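PDB 1Z6O: ferritin heavy chain from Trichoplusia ni, which oxidises ferrous iron with dioxygen so that iron can be stored as ferric hydroxide within a 24-subunit shell of heavy and light chains. Local coordinates for residues M[18-32]-M[122-136]. Numbering follows the deposited sequence.
Sequences HRSCRNSMRQQIQME and SIRNVIKACEDDSEF. With FE (Fe (III) ion), chain B.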
loop_
_atom_site.group_PDB
_atom_site.type_symbol
_atom_site.label_atom_id
_atom_site.label_comp_id
_atom_site.label_asym_id
_atom_site.label_seq_id
_atom_site.Cartn_x
_atom_site.Cartn_y
_atom_site.Cartn_z
ATOM N N HIS M 18 -1.365 -50.039 35.564
ATOM C CA HIS M 18 -1.250 -51.424 36.017
ATOM C C HIS M 18 -0.841 -52.326 34.868
ATOM O O HIS M 18 -0.981 -51.972 33.689
ATOM C CB HIS M 18 -2.548 -51.891 36.682
ATOM C CG HIS M 18 -2.652 -51.461 38.113
ATOM N ND1 HIS M 18 -2.429 -50.158 38.514
ATOM C CD2 HIS M 18 -2.905 -52.165 39.243
ATOM C CE1 HIS M 18 -2.537 -50.080 39.830
ATOM N NE2 HIS M 18 -2.825 -51.283 40.296
ATOM N N ARG M 19 -0.330 -53.499 35.220
ATOM C CA ARG M 19 0.202 -54.446 34.253
ATOM C C ARG M 19 -0.664 -54.916 33.099
ATOM O O ARG M 19 -0.212 -54.940 31.954
ATOM C CB ARG M 19 0.759 -55.671 35.002
ATOM C CG ARG M 19 1.213 -56.812 34.094
ATOM C CD ARG M 19 2.134 -57.785 34.838
ATOM N NE ARG M 19 3.515 -57.298 34.847
ATOM C CZ ARG M 19 4.362 -57.409 33.821
ATOM N NH1 ARG M 19 3.984 -58.003 32.693
ATOM N NH2 ARG M 19 5.587 -56.906 33.916
ATOM N N SER M 20 -1.896 -55.311 33.373
ATOM C CA SER M 20 -2.734 -55.803 32.290
ATOM C C SER M 20 -2.962 -54.708 31.233
ATOM O O SER M 20 -2.865 -54.946 30.026
ATOM C CB SER M 20 -4.067 -56.295 32.858
ATOM O OG SER M 20 -4.942 -56.653 31.805
ATOM N N CYS M 21 -3.262 -53.509 31.698
ATOM C CA CYS M 21 -3.489 -52.377 30.801
ATOM C C CYS M 21 -2.195 -52.047 30.035
ATOM O O CYS M 21 -2.203 -51.877 28.814
ATOM C CB CYS M 21 -3.956 -51.183 31.635
ATOM S SG CYS M 21 -4.212 -49.647 30.695
ATOM N N ARG M 22 -1.076 -51.981 30.746
ATOM C CA ARG M 22 0.186 -51.674 30.094
ATOM C C ARG M 22 0.546 -52.727 29.046
ATOM O O ARG M 22 0.992 -52.391 27.951
ATOM C CB ARG M 22 1.306 -51.551 31.132
ATOM C CG ARG M 22 2.608 -51.016 30.551
ATOM C CD ARG M 22 3.628 -50.714 31.649
ATOM N NE ARG M 22 3.907 -51.905 32.444
ATOM C CZ ARG M 22 3.554 -52.062 33.716
ATOM N NH1 ARG M 22 2.911 -51.097 34.364
ATOM N NH2 ARG M 22 3.819 -53.205 34.334
ATOM N N ASN M 23 0.344 -54.005 29.363
ATOM C CA ASN M 23 0.659 -55.043 28.390
ATOM C C ASN M 23 -0.247 -54.962 27.164
ATOM O O ASN M 23 0.202 -55.229 26.050
ATOM C CB ASN M 23 0.579 -56.442 29.030
ATOM C CG ASN M 23 1.767 -56.720 29.952
ATOM O OD1 ASN M 23 2.796 -56.046 29.870
ATOM N ND2 ASN M 23 1.632 -57.714 30.820
ATOM N N SER M 24 -1.518 -54.614 27.352
ATOM C CA SER M 24 -2.417 -54.485 26.200
ATOM C C SER M 24 -1.970 -53.315 25.322
ATOM O O SER M 24 -2.079 -53.381 24.101
ATOM C CB SER M 24 -3.872 -54.247 26.642
ATOM O OG SER M 24 -4.400 -55.413 27.231
ATOM N N MET M 25 -1.481 -52.244 25.944
ATOM C CA MET M 25 -0.993 -51.091 25.180
ATOM C C MET M 25 0.252 -51.486 24.379
ATOM O O MET M 25 0.400 -51.090 23.223
ATOM C CB MET M 25 -0.637 -49.931 26.121
ATOM C CG MET M 25 -1.850 -49.187 26.656
ATOM S SD MET M 25 -2.539 -48.073 25.376
ATOM C CE MET M 25 -1.355 -46.683 25.509
ATOM N N ARG M 26 1.154 -52.257 24.991
ATOM C CA ARG M 26 2.370 -52.689 24.295
ATOM C C ARG M 26 2.009 -53.545 23.080
ATOM O O ARG M 26 2.629 -53.440 22.012
ATOM C CB ARG M 26 3.289 -53.484 25.248
ATOM C CG ARG M 26 3.894 -52.632 26.394
ATOM C CD ARG M 26 4.722 -53.514 27.362
ATOM N NE ARG M 26 5.825 -54.141 26.636
ATOM C CZ ARG M 26 7.045 -53.624 26.532
ATOM N NH1 ARG M 26 7.340 -52.475 27.124
ATOM N NH2 ARG M 26 7.957 -54.235 25.793
ATOM N N GLN M 27 1.007 -54.401 23.240
ATOM C CA GLN M 27 0.575 -55.247 22.136
ATOM C C GLN M 27 -0.058 -54.378 21.038
ATOM O O GLN M 27 0.118 -54.639 19.847
ATOM C CB GLN M 27 -0.435 -56.284 22.635
ATOM C CG GLN M 27 -0.908 -57.247 21.566
ATOM C CD GLN M 27 -1.655 -58.439 22.152
ATOM O OE1 GLN M 27 -1.140 -59.135 23.035
ATOM N NE2 GLN M 27 -2.870 -58.681 21.663
ATOM N N GLN M 28 -0.797 -53.346 21.431
ATOM C CA GLN M 28 -1.426 -52.465 20.440
ATOM C C GLN M 28 -0.356 -51.719 19.631
ATOM O O GLN M 28 -0.512 -51.501 18.429
ATOM C CB GLN M 28 -2.346 -51.445 21.131
ATOM C CG GLN M 28 -3.212 -50.637 20.148
ATOM C CD GLN M 28 -4.142 -51.544 19.358
ATOM O OE1 GLN M 28 -4.713 -52.475 19.910
ATOM N NE2 GLN M 28 -4.302 -51.273 18.062
ATOM N N ILE M 29 0.727 -51.319 20.294
ATOM C CA ILE M 29 1.810 -50.619 19.603
ATOM C C ILE M 29 2.375 -51.507 18.490
ATOM O O ILE M 29 2.586 -51.046 17.361
ATOM C CB ILE M 29 2.907 -50.199 20.618
ATOM C CG1 ILE M 29 2.379 -49.018 21.450
ATOM C CG2 ILE M 29 4.215 -49.811 19.895
ATOM C CD1 ILE M 29 3.165 -48.751 22.760
ATOM N N GLN M 30 2.595 -52.787 18.786
ATOM C CA GLN M 30 3.110 -53.700 17.763
ATOM C C GLN M 30 2.077 -53.861 16.644
ATOM O O GLN M 30 2.429 -53.954 15.467
ATOM C CB GLN M 30 3.442 -55.082 18.365
ATOM C CG GLN M 30 3.830 -56.147 17.307
ATOM C CD GLN M 30 5.075 -55.760 16.507
ATOM O OE1 GLN M 30 6.103 -55.428 17.079
ATOM N NE2 GLN M 30 4.983 -55.812 15.180
ATOM N N MET M 31 0.800 -53.895 17.004
ATOM C CA MET M 31 -0.240 -54.031 15.989
ATOM C C MET M 31 -0.263 -52.830 15.028
ATOM O O MET M 31 -0.442 -53.003 13.823
ATOM C CB MET M 31 -1.615 -54.184 16.642
ATOM C CG MET M 31 -2.724 -54.436 15.622
ATOM S SD MET M 31 -4.323 -54.681 16.417
ATOM C CE MET M 31 -5.177 -55.715 15.133
ATOM N N GLU M 32 -0.091 -51.618 15.554
ATOM C CA GLU M 32 -0.080 -50.419 14.700
ATOM C C GLU M 32 1.117 -50.490 13.749
ATOM O O GLU M 32 1.002 -50.159 12.569
ATOM C CB GLU M 32 0.029 -49.136 15.539
ATOM C CG GLU M 32 -1.094 -48.939 16.565
ATOM C CD GLU M 32 -2.460 -48.628 15.952
ATOM O OE1 GLU M 32 -3.474 -48.789 16.677
ATOM O OE2 GLU M 32 -2.536 -48.206 14.774
ATOM N N SER M 122 -9.355 -54.555 18.510
ATOM C CA SER M 122 -8.219 -54.639 19.421
ATOM C C SER M 122 -8.183 -53.439 20.387
ATOM O O SER M 122 -7.915 -53.601 21.581
ATOM C CB SER M 122 -6.912 -54.735 18.614
ATOM O OG SER M 122 -5.799 -54.735 19.488
ATOM N N ILE M 123 -8.453 -52.234 19.884
ATOM C CA ILE M 123 -8.465 -51.053 20.757
ATOM C C ILE M 123 -9.584 -51.198 21.803
ATOM O O ILE M 123 -9.401 -50.846 22.964
ATOM C CB ILE M 123 -8.674 -49.749 19.927
ATOM C CG1 ILE M 123 -7.401 -49.471 19.105
ATOM C CG2 ILE M 123 -8.965 -48.549 20.861
ATOM C CD1 ILE M 123 -7.607 -48.481 17.974
ATOM N N ARG M 124 -10.744 -51.708 21.391
ATOM C CA ARG M 124 -11.839 -51.903 22.342
ATOM C C ARG M 124 -11.393 -52.903 23.423
ATOM O O ARG M 124 -11.785 -52.782 24.586
ATOM C CB ARG M 124 -13.115 -52.386 21.614
ATOM C CG ARG M 124 -13.813 -51.265 20.774
ATOM C CD ARG M 124 -14.970 -51.841 19.928
ATOM N NE ARG M 124 -15.783 -52.697 20.779
ATOM C CZ ARG M 124 -16.718 -52.261 21.612
ATOM N NH1 ARG M 124 -17.010 -50.966 21.687
ATOM N NH2 ARG M 124 -17.281 -53.109 22.461
ATOM N N ASN M 125 -10.574 -53.885 23.052
ATOM C CA ASN M 125 -10.070 -54.833 24.049
ATOM C C ASN M 125 -9.040 -54.189 24.979
ATOM O O ASN M 125 -8.933 -54.572 26.140
ATOM C CB ASN M 125 -9.485 -56.078 23.376
ATOM C CG ASN M 125 -10.576 -57.024 22.901
ATOM O OD1 ASN M 125 -11.605 -57.168 23.563
ATOM N ND2 ASN M 125 -10.360 -57.671 21.766
ATOM N N VAL M 126 -8.276 -53.216 24.485
ATOM C CA VAL M 126 -7.325 -52.512 25.362
ATOM C C VAL M 126 -8.166 -51.699 26.359
ATOM O O VAL M 126 -7.875 -51.642 27.560
ATOM C CB VAL M 126 -6.421 -51.527 24.570
ATOM C CG1 VAL M 126 -5.489 -50.772 25.542
ATOM C CG2 VAL M 126 -5.585 -52.300 23.527
ATOM N N ILE M 127 -9.217 -51.059 25.852
ATOM C CA ILE M 127 -10.100 -50.273 26.707
ATOM C C ILE M 127 -10.681 -51.168 27.820
ATOM O O ILE M 127 -10.685 -50.791 29.000
ATOM C CB ILE M 127 -11.247 -49.640 25.867
ATOM C CG1 ILE M 127 -10.683 -48.457 25.058
ATOM C CG2 ILE M 127 -12.391 -49.179 26.777
ATOM C CD1 ILE M 127 -11.643 -47.951 23.965
ATOM N N LYS M 128 -11.162 -52.352 27.450
ATOM C CA LYS M 128 -11.718 -53.275 28.449
ATOM C C LYS M 128 -10.682 -53.642 29.508
ATOM O O LYS M 128 -10.976 -53.629 30.706
ATOM C CB LYS M 128 -12.209 -54.578 27.802
ATOM C CG LYS M 128 -13.348 -54.434 26.838
ATOM C CD LYS M 128 -13.868 -55.811 26.423
ATOM C CE LYS M 128 -14.838 -55.714 25.248
ATOM N NZ LYS M 128 -14.153 -55.339 23.974
ATOM N N ALA M 129 -9.476 -53.991 29.072
ATOM C CA ALA M 129 -8.424 -54.354 30.017
ATOM C C ALA M 129 -8.084 -53.198 30.959
ATOM O O ALA M 129 -7.883 -53.398 32.159
ATOM C CB ALA M 129 -7.156 -54.793 29.264
ATOM N N CYS M 130 -8.022 -51.985 30.414
ATOM C CA CYS M 130 -7.662 -50.816 31.201
ATOM C C CYS M 130 -8.772 -50.330 32.115
ATOM O O CYS M 130 -8.509 -49.769 33.175
ATOM C CB CYS M 130 -7.211 -49.679 30.265
ATOM S SG CYS M 130 -5.676 -50.109 29.367
ATOM N N GLU M 131 -10.014 -50.543 31.706
ATOM C CA GLU M 131 -11.141 -50.097 32.510
ATOM C C GLU M 131 -11.567 -51.116 33.560
ATOM O O GLU M 131 -11.903 -50.750 34.679
ATOM C CB GLU M 131 -12.360 -49.815 31.616
ATOM C CG GLU M 131 -13.606 -49.400 32.402
ATOM C CD GLU M 131 -14.685 -48.778 31.519
ATOM O OE1 GLU M 131 -15.545 -49.526 31.005
ATOM O OE2 GLU M 131 -14.665 -47.535 31.332
ATOM N N ASP M 132 -11.536 -52.392 33.200
ATOM C CA ASP M 132 -12.029 -53.420 34.105
ATOM C C ASP M 132 -11.074 -54.113 35.053
ATOM O O ASP M 132 -11.464 -55.058 35.724
ATOM C CB ASP M 132 -12.812 -54.461 33.306
ATOM C CG ASP M 132 -14.028 -53.852 32.606
ATOM O OD1 ASP M 132 -14.700 -52.989 33.214
ATOM O OD2 ASP M 132 -14.315 -54.241 31.460
ATOM N N ASP M 133 -9.829 -53.656 35.116
ATOM C CA ASP M 133 -8.873 -54.245 36.048
ATOM C C ASP M 133 -9.472 -53.970 37.441
ATOM O O ASP M 133 -9.705 -52.819 37.803
ATOM C CB ASP M 133 -7.521 -53.549 35.914
ATOM C CG ASP M 133 -6.457 -54.180 36.790
ATOM O OD1 ASP M 133 -6.711 -54.356 38.001
ATOM O OD2 ASP M 133 -5.369 -54.499 36.265
ATOM N N SER M 134 -9.724 -55.015 38.218
ATOM C CA SER M 134 -10.335 -54.832 39.536
ATOM C C SER M 134 -9.550 -53.925 40.481
ATOM O O SER M 134 -10.123 -53.317 41.384
ATOM C CB SER M 134 -10.573 -56.197 40.204
ATOM O OG SER M 134 -9.359 -56.923 40.334
ATOM N N GLU M 135 -8.245 -53.813 40.269
ATOM C CA GLU M 135 -7.431 -52.977 41.144
ATOM C C GLU M 135 -7.284 -51.520 40.709
ATOM O O GLU M 135 -6.949 -50.666 41.530
ATOM C CB GLU M 135 -6.028 -53.569 41.270
ATOM C CG GLU M 135 -5.980 -54.970 41.840
ATOM C CD GLU M 135 -4.582 -55.554 41.789
ATOM O OE1 GLU M 135 -4.042 -55.710 40.670
ATOM O OE2 GLU M 135 -4.020 -55.853 42.867
ATOM N N PHE M 136 -7.529 -51.223 39.437
ATOM C CA PHE M 136 -7.323 -49.849 38.970
ATOM C C PHE M 136 -8.029 -49.603 37.640
ATOM O O PHE M 136 -7.677 -50.207 36.631
ATOM C CB PHE M 136 -5.810 -49.622 38.791
ATOM C CG PHE M 136 -5.416 -48.185 38.531
ATOM C CD1 PHE M 136 -5.215 -47.300 39.589
ATOM C CD2 PHE M 136 -5.216 -47.731 37.224
ATOM C CE1 PHE M 136 -4.813 -45.971 39.356
ATOM C CE2 PHE M 136 -4.815 -46.407 36.973
ATOM C CZ PHE M 136 -4.613 -45.523 38.042
HETATM FE FE FE B . -3.886 -47.225 13.739
HETATM O O HOH W 1 -3.070 -55.726 36.062
HETATM O O HOH W 2 -4.546 -52.994 34.203
HETATM O O HOH W 3 -5.545 -47.692 12.628
HETATM O O HOH W 4 -5.013 -47.182 15.451
#
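C21 and C130 turn their sulfurs toward one another by different first torsions: SG of C21 stands anti to the backbone N (chi1 177°), SG of C130 anti to its carbonyl carbon. Cysteine suits both places because the backbones come close here, C21 CA to C130 CA 4.5 Å, and a disulfide with a torsion of 90° bridges them. The short side chains of S20, S24 and A129 suit this close approach, A129 CB packing against S24 OG at 3.5 Å. V126 and M25 add apolar packing: V126 CG1 touches S24 CB and M25 SD, while CG2 lies against S24 O and Q28 OE1. With CG anti to the backbone N (chi1 -171°) and the chain bent at chi2, Q28 sets its amide between the helices. S122 OG donates to Q28 OE1 in a short bond of 2.5 Å, in the carbonyl plane on a lone pair; Q28 NE2 reaches E32 OE1 (3.0 Å) from above the carboxylate plane. E32 OE2 binds the iron(III) ion at 2.0 Å, which places Q28 in the metal's second shell. A leucine here would probably leave S122 OG without its acceptor and E32 OE1 without the amide N-H, the carboxylate less fixed in rotation. At the other end, F136 CB sits over the H18 ring face, 3.5 Å from its centroid, while H18 ND1 bonds to T16 O. D133 OD2 accepts from two waters that bind S20 N and C21 N. This nearly antiparallel pair belongs to the ferritin four-helix bundle: L141 and L145 of helix 139-168 pack on C21 and V126, L74 of helix 54-80 touches Q28, and E67 and H70 of that helix complete the iron's protein ligands.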